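Local coordinates for protein ORF10 (Moritella marina, PDB 6RIW) that forms the ketosynthase-chain length factor didomain of a polyunsaturated fatty acid synthase and probably condenses acyl chains carried by acyl carrier protein, at residues T212-M217 and A676-Q681; R466-I471 and R764-S769; F238-A243 and Q255-G260; P249-S254 and I394-P399; Q154-T159 and N942-P947. All blocks are in the same frame, centred on the assembly; numbering follows the deposited sequence.

Contact 5 encloses all the others along the chain. Contacts 3 and 4 also lie inside contact 1, while 1 crosses 2 and 3 crosses 4. Only contact 3 is local. Contact 1 joins the two ketosynthase-family regions through helix 668-682 of the second. Contact 2 lies in the second region, about 13 Å away between centres, linked by the salt bridge of Glu677 with Arg466. Contacts 3 and 4 lie in the first, centres about 14 Å apart; segments 249-254 and 255-260 adjoin, leading into strand 259-270. Contact 5 stands about 53 Å from contact 1 between centres, across the chain's centre. Contacts 1 and 5 tie distant parts of the chain together; contacts 2, 3 and 4 each hold within one region.

Contact 1. Residues T212-M217 and A676-Q681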
# COMPACT_ATOMS: atom_id res chain seq x y z
N THR A 212 -16.25 -6.10 16.51
CA THR A 212 -16.32 -7.55 16.53
C THR A 212 -15.54 -8.15 17.68
O THR A 212 -15.50 -9.37 17.82
CB THR A 212 -15.80 -8.13 15.20
OG1 THR A 212 -14.43 -7.75 15.00
CG2 THR A 212 -16.64 -7.62 14.01
N GLY A 213 -14.91 -7.32 18.51
CA GLY A 213 -14.11 -7.87 19.59
C GLY A 213 -12.80 -8.48 19.16
O GLY A 213 -12.17 -9.20 19.96
N LYS A 214 -12.35 -8.24 17.93
CA LYS A 214 -11.01 -8.68 17.53
C LYS A 214 -9.93 -7.96 18.31
O LYS A 214 -8.80 -8.47 18.39
CB LYS A 214 -10.83 -8.48 16.02
CG LYS A 214 -11.58 -9.54 15.19
CD LYS A 214 -11.02 -9.72 13.76
CE LYS A 214 -11.73 -10.87 13.01
NZ LYS A 214 -13.26 -10.75 12.90
N ALA A 215 -10.26 -6.82 18.93
CA ALA A 215 -9.34 -6.06 19.75
C ALA A 215 -10.14 -5.32 20.81
O ALA A 215 -11.36 -5.14 20.67
CB ALA A 215 -8.52 -5.06 18.91
N ASN A 216 -9.45 -4.89 21.86
CA ASN A 216 -10.03 -4.02 22.89
C ASN A 216 -9.50 -2.60 22.82
O ASN A 216 -10.04 -1.71 23.49
CB ASN A 216 -9.77 -4.60 24.29
CG ASN A 216 -10.44 -5.95 24.48
OD1 ASN A 216 -11.50 -6.23 23.90
ND2 ASN A 216 -9.81 -6.81 25.26
N MET A 217 -8.47 -2.36 22.01
CA MET A 217 -7.97 -1.04 21.70
C MET A 217 -7.42 -1.12 20.29
O MET A 217 -6.96 -2.18 19.85
CB MET A 217 -6.88 -0.62 22.71
CG MET A 217 -6.40 0.83 22.60
SD MET A 217 -5.19 1.24 23.90
CE MET A 217 -5.09 -0.31 24.81
N ALA A 676 -11.92 -9.79 5.40
CA ALA A 676 -13.16 -10.16 4.72
C ALA A 676 -14.19 -10.70 5.72
O ALA A 676 -15.37 -10.31 5.70
CB ALA A 676 -12.88 -11.18 3.62
N GLU A 677 -13.76 -11.58 6.63
CA GLU A 677 -14.65 -12.03 7.71
C GLU A 677 -15.24 -10.84 8.45
O GLU A 677 -16.45 -10.76 8.70
CB GLU A 677 -13.89 -12.94 8.67
CG GLU A 677 -14.75 -13.44 9.83
CD GLU A 677 -13.95 -14.01 11.00
OE1 GLU A 677 -13.47 -13.22 11.85
OE2 GLU A 677 -13.83 -15.26 11.08
N ASN A 678 -14.39 -9.87 8.79
CA ASN A 678 -14.88 -8.75 9.57
C ASN A 678 -15.85 -7.90 8.76
O ASN A 678 -16.82 -7.36 9.32
CB ASN A 678 -13.70 -7.91 10.05
CG ASN A 678 -13.91 -7.41 11.43
OD1 ASN A 678 -13.66 -8.12 12.41
ND2 ASN A 678 -14.37 -6.17 11.53
N LEU A 679 -15.61 -7.77 7.45
CA LEU A 679 -16.52 -6.98 6.62
C LEU A 679 -17.92 -7.59 6.60
O LEU A 679 -18.93 -6.87 6.61
CB LEU A 679 -15.96 -6.86 5.20
CG LEU A 679 -14.76 -5.90 5.03
CD1 LEU A 679 -14.28 -5.91 3.58
CD2 LEU A 679 -15.10 -4.47 5.45
N PHE A 680 -18.01 -8.91 6.56
CA PHE A 680 -19.33 -9.54 6.58
C PHE A 680 -20.00 -9.36 7.94
O PHE A 680 -21.23 -9.26 8.01
CB PHE A 680 -19.21 -11.02 6.22
CG PHE A 680 -18.87 -11.27 4.78
CD1 PHE A 680 -19.62 -10.71 3.76
CD2 PHE A 680 -17.81 -12.10 4.44
CE1 PHE A 680 -19.32 -10.96 2.42
CE2 PHE A 680 -17.49 -12.36 3.11
CZ PHE A 680 -18.24 -11.79 2.09
N GLN A 681 -19.22 -9.28 9.02
CA GLN A 681 -19.82 -9.08 10.34
C GLN A 681 -20.36 -7.67 10.52
O GLN A 681 -21.29 -7.46 11.31
CB GLN A 681 -18.81 -9.36 11.44
CG GLN A 681 -18.43 -10.82 11.59
CD GLN A 681 -17.46 -11.01 12.73
OE1 GLN A 681 -16.25 -10.92 12.54
NE2 GLN A 681 -17.98 -11.22 13.93
O HOH W 1 -16.64 -11.48 16.43
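Thr212 and Asn678 are the closest backbone pair, with 7.2 Å between their CA atoms, where the loop after helix 198-211 passes beside helix 668-682. Side chains bridge the distance. Asn678 OD1 accepts two hydrogen bonds. Thr212 OG1 meets it tip to tip at 2.7 Å, and Lys214 NZ also lies 2.7 Å from Asn678 OD1. Both donors lie in the carbonyl plane, on lone pairs, one to each side of the C=O bond. The oxygen is therefore held from two directions. The Lys214 chain slides past Asn678 in the opposite direction and bends at its end (chi4 56°), which turns NZ aside. There NZ forms a salt bridge with Glu677 OE1 at 2.7 Å. Thr212 and Lys214 stand on either side of Gly213 in the sequence, where helix 198-211 ends in a Schellman motif with positive phi. The contact ties the first ketosynthase-family region to the second. This fits the two thiolase-like domains of a ketosynthase-chain length factor didomain. Gln681 NE2 gives a hydrogen bond to Lys464 O and reaches Thr212 O through a water. The other oxygen of Glu677, OE2, forms a salt bridge with Arg466, so this carboxylate sits between two cationic groups.

Contact 2. Residues R466-I471 and R764-S769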
# COMPACT_ATOMS: atom_id res chain seq x y z
N ARG A 466 -19.64 -14.28 13.50
CA ARG A 466 -18.77 -14.74 12.42
C ARG A 466 -19.24 -16.10 11.90
O ARG A 466 -19.90 -16.86 12.61
CB ARG A 466 -17.32 -14.85 12.91
CG ARG A 466 -17.17 -16.03 13.89
CD ARG A 466 -15.75 -16.51 14.01
NE ARG A 466 -15.19 -17.07 12.78
CZ ARG A 466 -15.33 -18.33 12.37
NH1 ARG A 466 -16.04 -19.22 13.07
NH2 ARG A 466 -14.73 -18.72 11.25
N GLU A 467 -18.92 -16.39 10.65
CA GLU A 467 -19.20 -17.68 10.04
C GLU A 467 -18.02 -18.08 9.18
O GLU A 467 -17.27 -17.21 8.71
CB GLU A 467 -20.46 -17.68 9.14
CG GLU A 467 -21.54 -16.68 9.45
CD GLU A 467 -22.60 -16.65 8.35
OE1 GLU A 467 -23.30 -15.62 8.22
OE2 GLU A 467 -22.69 -17.66 7.61
N PRO A 468 -17.83 -19.38 8.93
CA PRO A 468 -16.84 -19.79 7.92
C PRO A 468 -17.10 -19.09 6.59
O PRO A 468 -18.23 -18.71 6.27
CB PRO A 468 -17.05 -21.30 7.80
CG PRO A 468 -17.60 -21.71 9.13
CD PRO A 468 -18.45 -20.54 9.59
N LEU A 469 -16.03 -18.91 5.84
CA LEU A 469 -16.12 -18.31 4.51
C LEU A 469 -16.14 -19.42 3.48
O LEU A 469 -15.32 -20.34 3.55
CB LEU A 469 -14.91 -17.40 4.26
CG LEU A 469 -14.83 -16.13 5.09
CD1 LEU A 469 -13.43 -15.56 4.96
CD2 LEU A 469 -15.86 -15.13 4.58
N ALA A 470 -17.03 -19.33 2.51
CA ALA A 470 -17.03 -20.27 1.40
C ALA A 470 -16.27 -19.69 0.22
O ALA A 470 -16.54 -18.57 -0.19
CB ALA A 470 -18.47 -20.60 0.98
N ILE A 471 -15.32 -20.45 -0.33
CA ILE A 471 -14.63 -20.05 -1.55
C ILE A 471 -15.46 -20.53 -2.74
O ILE A 471 -15.64 -21.74 -2.91
CB ILE A 471 -13.21 -20.64 -1.62
CG1 ILE A 471 -12.38 -20.23 -0.40
CG2 ILE A 471 -12.53 -20.24 -2.94
CD1 ILE A 471 -11.03 -21.01 -0.21
N ARG A 764 -14.32 -24.51 2.27
CA ARG A 764 -14.63 -23.47 3.24
C ARG A 764 -13.37 -23.10 4.00
O ARG A 764 -12.57 -23.97 4.35
CB ARG A 764 -15.69 -23.94 4.23
CG ARG A 764 -17.07 -23.71 3.69
CD ARG A 764 -18.16 -24.21 4.62
NE ARG A 764 -19.38 -24.14 3.83
CZ ARG A 764 -19.82 -25.14 3.07
NH1 ARG A 764 -20.93 -24.97 2.36
NH2 ARG A 764 -19.19 -26.30 3.08
N ILE A 765 -13.21 -21.81 4.30
CA ILE A 765 -12.22 -21.37 5.28
C ILE A 765 -12.92 -21.36 6.64
O ILE A 765 -13.73 -20.49 6.94
CB ILE A 765 -11.63 -19.99 4.94
CG1 ILE A 765 -11.09 -19.98 3.51
CG2 ILE A 765 -10.51 -19.69 5.93
CD1 ILE A 765 -10.53 -18.60 3.04
N ASP A 766 -12.58 -22.35 7.47
CA ASP A 766 -13.25 -22.47 8.76
C ASP A 766 -12.65 -21.56 9.82
O ASP A 766 -13.34 -21.18 10.77
CB ASP A 766 -13.20 -23.92 9.25
CG ASP A 766 -14.22 -24.81 8.54
OD1 ASP A 766 -15.25 -24.28 8.06
OD2 ASP A 766 -13.99 -26.03 8.47
N ALA A 767 -11.38 -21.19 9.68
CA ALA A 767 -10.77 -20.34 10.69
C ALA A 767 -9.49 -19.74 10.13
O ALA A 767 -8.78 -20.38 9.35
CB ALA A 767 -10.43 -21.14 11.96
N VAL A 768 -9.21 -18.51 10.53
CA VAL A 768 -7.88 -17.92 10.38
C VAL A 768 -7.54 -17.27 11.71
O VAL A 768 -8.36 -16.53 12.28
CB VAL A 768 -7.80 -16.91 9.22
CG1 VAL A 768 -8.75 -15.73 9.43
CG2 VAL A 768 -6.34 -16.43 9.01
N SER A 769 -6.37 -17.58 12.25
CA SER A 769 -5.94 -17.05 13.54
C SER A 769 -4.49 -16.61 13.43
O SER A 769 -3.75 -17.11 12.59
CB SER A 769 -6.06 -18.10 14.65
OG SER A 769 -7.42 -18.44 14.83
O HOH W 2 -11.96 -17.11 10.51
O HOH W 3 -15.62 -21.95 12.43
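Leu469 and Ile765 form an antiparallel hydrogen-bonded pair at the tight centre of this contact, in the second ketosynthase-family (thiolase-like) region. Ile765 N donates to Leu469 O at 2.7 Å, nearly in line with the carbonyl. Leu469 N donates back to Ile765 O at 3.0 Å. The next pair, Ala470 with Arg764, is non-hydrogen-bonded, and its CA atoms stand 4.4 Å apart. The strand segments run at 152° to each other. On the face of Leu469 and Ile765 the packing is apolar. CB of Leu469 lies 4.2 Å from CB of Ile765. Ile765 CG1 sits beside its backbone N (chi1 -53°), where Ile471 CD1 touches it at 3.9 Å.

The Arg466 side is looser and watery. Its NH2 makes a weak hydrogen bond to Asp766 O at 2.9 Å. One water links Arg466 NH1 to the same oxygen, and another links NH2 to Val768 N. The stronger partner of this guanidinium is Glu677. Pro468 CB rests 3.5 Å from Asp766 OD1, while Asp766 OD2 bonds to Ser883. Asp766 and Ala767 together face Ile881 in a classic beta bulge.

Strand 763-772 runs between strands 469-478 and 876-884. Helix 668-682 packs on Leu469 through Val673 and Phe680, and Leu789 of helix 776-790 touches Arg466 and Ala767.

Contact 3. Residues F238-A243 and Q255-G260; sequences FQAYPA and QGLFAG
Ala240 O accepts a hydrogen bond from Leu257 N at 3.0 Å, with an N-H...O angle of 161°. Just before Leu257, Gly256 passes close to the backbone of 240-242. A side chain there would run into Ala240 O and the nitrogen of Pro242. Pro242 is packed along much of its ring. Its CB lies 3.7 Å from CB of Gln255, and its CD lies 3.7 Å from CE1 of Phe258. Phe258 CG is anti to the carbonyl carbon (chi1 -61°), and from there the ring reaches back to Pro242. The Pro242 and Phe258 side chains cross at about a right angle. Tyr241 CD1 reaches the edge of the Phe258 ring, 4.1 Å from CD1 of that residue. Tyr241 CD1 also lies 3.2 Å from Leu257 O, a buried carbonyl oxygen that has no polar partner in the model. One water joins Tyr241 OH to Ala259 N, and another joins Ala243 N to Gln255 O.

In this first ketosynthase-family region, Gln239 ends helix 228-237 with a Schellman motif, and the chain then turns into this contact. Phe235 of that helix packs on Ala240, Tyr241 and Ala259. The Phe258 ring meets His62 and His247. Ala259 bonds to Gly64 of strand 62-64.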
# COMPACT_ATOMS: atom_id res chain seq x y z
N PHE A 238 0.05 14.26 -14.24
CA PHE A 238 -1.39 14.41 -14.09
C PHE A 238 -1.87 15.84 -14.34
O PHE A 238 -3.09 16.05 -14.39
CB PHE A 238 -1.82 13.99 -12.69
CG PHE A 238 -1.59 12.52 -12.37
CD1 PHE A 238 -1.39 11.60 -13.39
CD2 PHE A 238 -1.59 12.08 -11.06
CE1 PHE A 238 -1.19 10.25 -13.10
CE2 PHE A 238 -1.39 10.73 -10.76
CZ PHE A 238 -1.17 9.82 -11.79
N GLN A 239 -0.96 16.80 -14.47
CA GLN A 239 -1.30 18.23 -14.57
C GLN A 239 -2.17 18.68 -13.39
O GLN A 239 -3.12 19.47 -13.55
CB GLN A 239 -1.99 18.54 -15.90
CG GLN A 239 -1.13 18.33 -17.14
CD GLN A 239 -1.93 18.60 -18.41
OE1 GLN A 239 -2.71 19.56 -18.48
NE2 GLN A 239 -1.75 17.74 -19.41
N ALA A 240 -1.86 18.18 -12.20
CA ALA A 240 -2.65 18.46 -11.01
C ALA A 240 -2.21 19.72 -10.28
O ALA A 240 -2.98 20.25 -9.47
CB ALA A 240 -2.60 17.27 -10.05
N TYR A 241 -1.00 20.22 -10.53
CA TYR A 241 -0.53 21.46 -9.95
C TYR A 241 -1.15 22.68 -10.66
O TYR A 241 -1.36 22.65 -11.87
CB TYR A 241 1.00 21.54 -10.06
CG TYR A 241 1.76 20.57 -9.17
CD1 TYR A 241 1.61 20.58 -7.80
CD2 TYR A 241 2.67 19.65 -9.73
CE1 TYR A 241 2.32 19.69 -6.99
CE2 TYR A 241 3.39 18.78 -8.94
CZ TYR A 241 3.21 18.80 -7.57
OH TYR A 241 3.91 17.94 -6.77
N PRO A 242 -1.41 23.77 -9.93
CA PRO A 242 -2.13 24.90 -10.54
C PRO A 242 -1.24 25.71 -11.48
O PRO A 242 -0.14 26.13 -11.11
CB PRO A 242 -2.58 25.74 -9.33
CG PRO A 242 -1.59 25.41 -8.24
CD PRO A 242 -1.20 23.95 -8.48
N ALA A 243 -1.75 25.96 -12.69
CA ALA A 243 -0.97 26.72 -13.66
C ALA A 243 -0.75 28.15 -13.20
O ALA A 243 0.31 28.72 -13.45
CB ALA A 243 -1.65 26.68 -15.03
N GLN A 255 -6.51 26.51 -9.17
CA GLN A 255 -6.36 25.71 -10.37
C GLN A 255 -5.74 24.34 -10.13
O GLN A 255 -5.40 23.65 -11.09
CB GLN A 255 -5.57 26.48 -11.42
CG GLN A 255 -6.37 27.64 -11.98
CD GLN A 255 -5.70 28.31 -13.15
OE1 GLN A 255 -4.52 28.06 -13.44
NE2 GLN A 255 -6.44 29.17 -13.85
N GLY A 256 -5.59 23.91 -8.88
CA GLY A 256 -4.92 22.66 -8.61
C GLY A 256 -4.60 22.52 -7.14
O GLY A 256 -5.04 23.32 -6.30
N LEU A 257 -3.81 21.49 -6.84
CA LEU A 257 -3.41 21.19 -5.48
C LEU A 257 -1.89 21.28 -5.34
O LEU A 257 -1.14 21.26 -6.33
CB LEU A 257 -3.89 19.78 -5.05
CG LEU A 257 -3.43 18.57 -5.89
CD1 LEU A 257 -2.01 18.08 -5.56
CD2 LEU A 257 -4.42 17.42 -5.71
N PHE A 258 -1.45 21.38 -4.09
CA PHE A 258 -0.08 21.06 -3.69
C PHE A 258 -0.14 19.81 -2.82
O PHE A 258 -1.06 19.65 -2.01
CB PHE A 258 0.57 22.19 -2.88
CG PHE A 258 0.69 23.50 -3.62
CD1 PHE A 258 0.84 23.54 -5.00
CD2 PHE A 258 0.67 24.69 -2.91
CE1 PHE A 258 0.98 24.78 -5.67
CE2 PHE A 258 0.80 25.92 -3.56
CZ PHE A 258 0.95 25.97 -4.93
N ALA A 259 0.83 18.91 -3.01
CA ALA A 259 0.90 17.67 -2.25
C ALA A 259 1.69 17.88 -0.95
O ALA A 259 2.21 18.97 -0.69
CB ALA A 259 1.51 16.57 -3.09
N GLY A 260 1.77 16.84 -0.12
CA GLY A 260 2.35 17.00 1.20
C GLY A 260 2.71 15.65 1.79
O GLY A 260 2.46 14.60 1.20
O HOH W 4 3.69 19.05 -4.05
O HOH W 5 -3.85 24.23 -13.72

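Contact 4. Residues P249-S254 and I394-P399; sequences PFDQNS and INLKQP
Asp251 OD2 accepts two backbone hydrogen bonds across the contact. Lys397 N lies 2.8 Å from Asp251 OD2, almost in line with the C-O bond. Gln398 N lies 2.9 Å from it, above the carboxylate plane. CG is anti to the backbone N (chi1 -169°), which carries the carboxylate toward the neighbouring loop. Asp251 OD1 works within its own segment. It accepts from Asn253 N at 2.7 Å, an Asx turn inside the type I beta turn from Asp251 to Ser254, and also from Asn253 ND2. The four bonds leave the carboxylate little freedom to rotate. An alanine in place of Asp251 would probably leave Lys397 N, Gln398 N and the N and ND2 of Asn253 without this acceptor.

Here the loop before strand 259-270 meets the loop between strands 389-390 and 417-418 of the first ketosynthase-family region, with a single backbone bridge between Asp251 and Pro399. Gln252 N donates to Gln398 O at 2.8 Å along a nearly straight line. Asn253 ND2 also reaches Gln398 OE1 at 2.9 Å, the two amide planes turned 38° apart. Gln252 NE2 adds a bond to Pro399 O at 3.1 Å, from above that carbonyl plane. Farther in, Leu396 CD1 packs against Phe250 CB at 3.6 Å. Beyond these, a water joins Pro249 O to Ile394 O.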
# COMPACT_ATOMS: atom_id res chain seq x y z
N PRO A 249 -8.36 25.72 -1.71
CA PRO A 249 -9.60 24.92 -1.65
C PRO A 249 -10.82 25.82 -1.46
O PRO A 249 -10.82 26.73 -0.64
CB PRO A 249 -9.38 24.01 -0.43
CG PRO A 249 -7.88 23.89 -0.33
CD PRO A 249 -7.35 25.26 -0.74
N PHE A 250 -11.86 25.55 -2.26
CA PHE A 250 -13.16 26.22 -2.32
C PHE A 250 -13.10 27.55 -3.06
O PHE A 250 -14.16 28.18 -3.24
CB PHE A 250 -13.77 26.46 -0.93
CG PHE A 250 -14.25 25.21 -0.24
CD1 PHE A 250 -15.14 24.36 -0.87
CD2 PHE A 250 -13.80 24.89 1.03
CE1 PHE A 250 -15.60 23.20 -0.24
CE2 PHE A 250 -14.24 23.73 1.66
CZ PHE A 250 -15.14 22.89 1.02
N ASP A 251 -11.93 28.02 -3.50
CA ASP A 251 -11.82 29.34 -4.11
C ASP A 251 -11.96 29.24 -5.63
O ASP A 251 -11.41 28.34 -6.26
CB ASP A 251 -10.49 30.00 -3.75
CG ASP A 251 -10.44 31.48 -4.15
OD1 ASP A 251 -10.22 31.76 -5.35
OD2 ASP A 251 -10.64 32.35 -3.27
N GLN A 252 -12.71 30.19 -6.21
CA GLN A 252 -12.94 30.21 -7.65
C GLN A 252 -11.64 30.23 -8.45
O GLN A 252 -11.60 29.74 -9.58
CB GLN A 252 -13.78 31.43 -8.05
CG GLN A 252 -15.21 31.44 -7.55
CD GLN A 252 -15.94 32.72 -7.97
OE1 GLN A 252 -15.67 33.28 -9.03
NE2 GLN A 252 -16.85 33.19 -7.12
N ASN A 253 -10.58 30.81 -7.90
CA ASN A 253 -9.34 31.00 -8.65
C ASN A 253 -8.36 29.84 -8.51
O ASN A 253 -7.32 29.84 -9.18
CB ASN A 253 -8.64 32.30 -8.21
CG ASN A 253 -9.54 33.52 -8.33
OD1 ASN A 253 -9.81 34.01 -9.43
ND2 ASN A 253 -10.02 34.03 -7.18
N SER A 254 -8.66 28.87 -7.65
CA SER A 254 -7.80 27.70 -7.48
C SER A 254 -7.72 26.91 -8.78
O SER A 254 -8.74 26.63 -9.42
CB SER A 254 -8.34 26.80 -6.36
OG SER A 254 -7.37 25.81 -5.99
N ILE A 394 -7.98 28.96 5.01
CA ILE A 394 -7.17 30.11 4.63
C ILE A 394 -7.16 30.28 3.11
O ILE A 394 -7.50 29.36 2.35
CB ILE A 394 -5.74 29.99 5.18
CG1 ILE A 394 -4.97 28.88 4.47
CG2 ILE A 394 -5.77 29.77 6.68
CD1 ILE A 394 -3.47 28.92 4.74
N ASN A 395 -6.78 31.49 2.66
CA ASN A 395 -6.60 31.85 1.25
C ASN A 395 -7.90 31.81 0.46
O ASN A 395 -7.87 31.73 -0.78
CB ASN A 395 -5.55 30.98 0.56
CG ASN A 395 -4.19 31.10 1.20
OD1 ASN A 395 -3.46 30.11 1.34
ND2 ASN A 395 -3.83 32.32 1.61
N LEU A 396 -9.03 31.86 1.14
CA LEU A 396 -10.33 31.75 0.49
C LEU A 396 -10.91 33.16 0.40
O LEU A 396 -11.37 33.71 1.39
CB LEU A 396 -11.22 30.81 1.29
CG LEU A 396 -12.67 30.61 0.86
CD1 LEU A 396 -12.71 29.90 -0.46
CD2 LEU A 396 -13.41 29.83 1.94
N LYS A 397 -10.86 33.75 -0.80
CA LYS A 397 -11.29 35.13 -1.03
C LYS A 397 -12.55 35.24 -1.87
O LYS A 397 -13.41 36.09 -1.59
CB LYS A 397 -10.18 35.93 -1.71
CG LYS A 397 -8.77 35.69 -1.18
CD LYS A 397 -8.63 36.22 0.23
CE LYS A 397 -7.16 36.43 0.59
NZ LYS A 397 -7.04 36.88 2.02
N GLN A 398 -12.68 34.41 -2.91
CA GLN A 398 -13.85 34.40 -3.79
C GLN A 398 -14.38 32.97 -3.87
O GLN A 398 -13.98 32.20 -4.74
CB GLN A 398 -13.51 34.95 -5.17
CG GLN A 398 -13.27 36.47 -5.16
CD GLN A 398 -12.53 36.96 -6.39
OE1 GLN A 398 -11.89 36.18 -7.10
NE2 GLN A 398 -12.60 38.26 -6.64
N PRO A 399 -15.31 32.61 -2.99
CA PRO A 399 -15.70 31.19 -2.86
C PRO A 399 -16.58 30.69 -4.01
O PRO A 399 -17.38 31.42 -4.58
CB PRO A 399 -16.48 31.16 -1.54
CG PRO A 399 -16.16 32.45 -0.85
CD PRO A 399 -15.87 33.44 -1.92
O HOH W 6 -8.65 28.47 -0.06

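Contact 5. Residues Q154-T159 and N942-P947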
# COMPACT_ATOMS: atom_id res chain seq x y z
N GLN A 154 32.93 7.36 -16.32
CA GLN A 154 32.36 6.98 -15.03
C GLN A 154 31.06 7.73 -14.81
O GLN A 154 31.03 8.96 -14.87
CB GLN A 154 33.29 7.30 -13.86
CG GLN A 154 34.52 6.46 -13.73
CD GLN A 154 35.32 6.93 -12.55
OE1 GLN A 154 35.76 8.08 -12.51
NE2 GLN A 154 35.49 6.07 -11.57
N LEU A 155 29.98 7.00 -14.55
CA LEU A 155 28.74 7.64 -14.15
C LEU A 155 28.79 8.01 -12.67
O LEU A 155 29.36 7.28 -11.85
CB LEU A 155 27.57 6.69 -14.41
CG LEU A 155 26.16 7.23 -14.20
CD1 LEU A 155 25.84 8.33 -15.19
CD2 LEU A 155 25.19 6.05 -14.38
N THR A 156 28.18 9.14 -12.32
CA THR A 156 28.10 9.52 -10.92
C THR A 156 26.89 8.86 -10.25
O THR A 156 25.89 8.55 -10.90
CB THR A 156 28.03 11.04 -10.76
OG1 THR A 156 26.84 11.54 -11.38
CG2 THR A 156 29.26 11.71 -11.40
N HIS A 157 27.01 8.62 -8.94
CA HIS A 157 25.87 8.10 -8.18
C HIS A 157 24.70 9.09 -8.18
O HIS A 157 24.88 10.31 -8.24
CB HIS A 157 26.33 7.77 -6.74
CG HIS A 157 25.51 6.71 -6.06
ND1 HIS A 157 25.68 5.37 -6.30
CD2 HIS A 157 24.52 6.81 -5.14
CE1 HIS A 157 24.84 4.68 -5.55
NE2 HIS A 157 24.12 5.53 -4.85
N TYR A 158 23.47 8.56 -8.11
CA TYR A 158 22.29 9.41 -8.30
C TYR A 158 22.12 10.45 -7.19
O TYR A 158 21.60 11.54 -7.45
CB TYR A 158 21.03 8.54 -8.42
CG TYR A 158 20.48 8.05 -7.09
CD1 TYR A 158 21.11 7.02 -6.40
CD2 TYR A 158 19.33 8.63 -6.54
CE1 TYR A 158 20.59 6.58 -5.15
CE2 TYR A 158 18.81 8.20 -5.31
CZ TYR A 158 19.44 7.18 -4.63
OH TYR A 158 18.92 6.78 -3.41
N THR A 159 22.55 10.16 -5.97
CA THR A 159 22.55 11.11 -4.85
C THR A 159 23.70 10.71 -3.95
O THR A 159 24.44 9.76 -4.25
CB THR A 159 21.20 11.12 -4.12
OG1 THR A 159 21.08 12.28 -3.28
CG2 THR A 159 21.02 9.87 -3.24
N ASN A 942 39.28 12.92 -16.13
CA ASN A 942 39.39 12.93 -14.68
C ASN A 942 38.47 11.87 -14.08
O ASN A 942 37.40 11.57 -14.62
CB ASN A 942 39.00 14.28 -14.08
CG ASN A 942 39.54 15.45 -14.84
OD1 ASN A 942 40.73 15.50 -15.16
ND2 ASN A 942 38.67 16.42 -15.13
N LYS A 943 38.87 11.32 -12.94
CA LYS A 943 37.94 10.48 -12.18
C LYS A 943 36.83 11.35 -11.59
O LYS A 943 37.06 12.49 -11.18
CB LYS A 943 38.69 9.73 -11.08
CG LYS A 943 39.68 8.70 -11.60
CD LYS A 943 39.69 7.44 -10.74
CE LYS A 943 41.08 7.15 -10.21
NZ LYS A 943 42.08 7.14 -11.32
N VAL A 944 35.60 10.81 -11.57
CA VAL A 944 34.51 11.53 -10.91
C VAL A 944 34.69 11.46 -9.40
O VAL A 944 35.35 10.57 -8.85
CB VAL A 944 33.12 11.00 -11.31
CG1 VAL A 944 32.90 11.19 -12.78
CG2 VAL A 944 33.01 9.52 -10.92
N ASN A 945 34.04 12.40 -8.73
CA ASN A 945 34.14 12.46 -7.28
C ASN A 945 33.35 11.33 -6.62
O ASN A 945 33.81 10.74 -5.63
CB ASN A 945 33.63 13.81 -6.81
CG ASN A 945 33.92 14.04 -5.35
OD1 ASN A 945 35.08 13.91 -4.90
ND2 ASN A 945 32.88 14.36 -4.58
N GLN A 946 32.17 11.02 -7.14
CA GLN A 946 31.30 10.00 -6.54
C GLN A 946 30.80 9.05 -7.62
O GLN A 946 29.74 9.29 -8.21
CB GLN A 946 30.13 10.63 -5.79
CG GLN A 946 29.30 9.62 -5.00
CD GLN A 946 30.15 8.70 -4.15
OE1 GLN A 946 30.50 7.58 -4.56
NE2 GLN A 946 30.50 9.17 -2.97
N PRO A 947 31.52 7.98 -7.89
CA PRO A 947 31.06 7.01 -8.89
C PRO A 947 29.92 6.17 -8.31
O PRO A 947 29.63 6.23 -7.12
CB PRO A 947 32.30 6.16 -9.15
CG PRO A 947 33.08 6.25 -7.87
CD PRO A 947 32.79 7.58 -7.26
O HOH W 7 36.07 7.94 -9.21
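Gln154 OE1 accepts a hydrogen bond from Val944 N at 2.9 Å, the donor N lying 29° out of the carbonyl plane. Gln154 NE2 donates to a water, which donates to Val944 O, so the side-chain amide serves both backbone polar groups of Val944. Gln154 CG is anti to the carbonyl carbon (chi1 -71°) and the chain runs on extended, which lets the amide reach Val944. The aliphatic part packs as well, with CB of Gln154 3.7 Å from Val944 CG2. An alanine in place of Gln154 would probably leave Val944 N without its acceptor and break the water link. Thr156 CG2 meets Val944 CG1 at 3.9 Å. One residue on, His157 N donates to Gln946 O at 2.9 Å. Close by, Pro947 CA and Leu155 O make a CA-H...O contact of 3.4 Å.

Helix 597-608 supports both segments. Ser604 OG bonds to Gln154 O, and Gln608 holds Gln154 N and Asn942 O. His157 ND1 is bonded to Met949 N. Two irregular loops are joined here by a single backbone bridge, Thr156 with Pro947, which brings a loop late in the chain against a loop of the first ketosynthase-family region, beside helix 597-608 of the second.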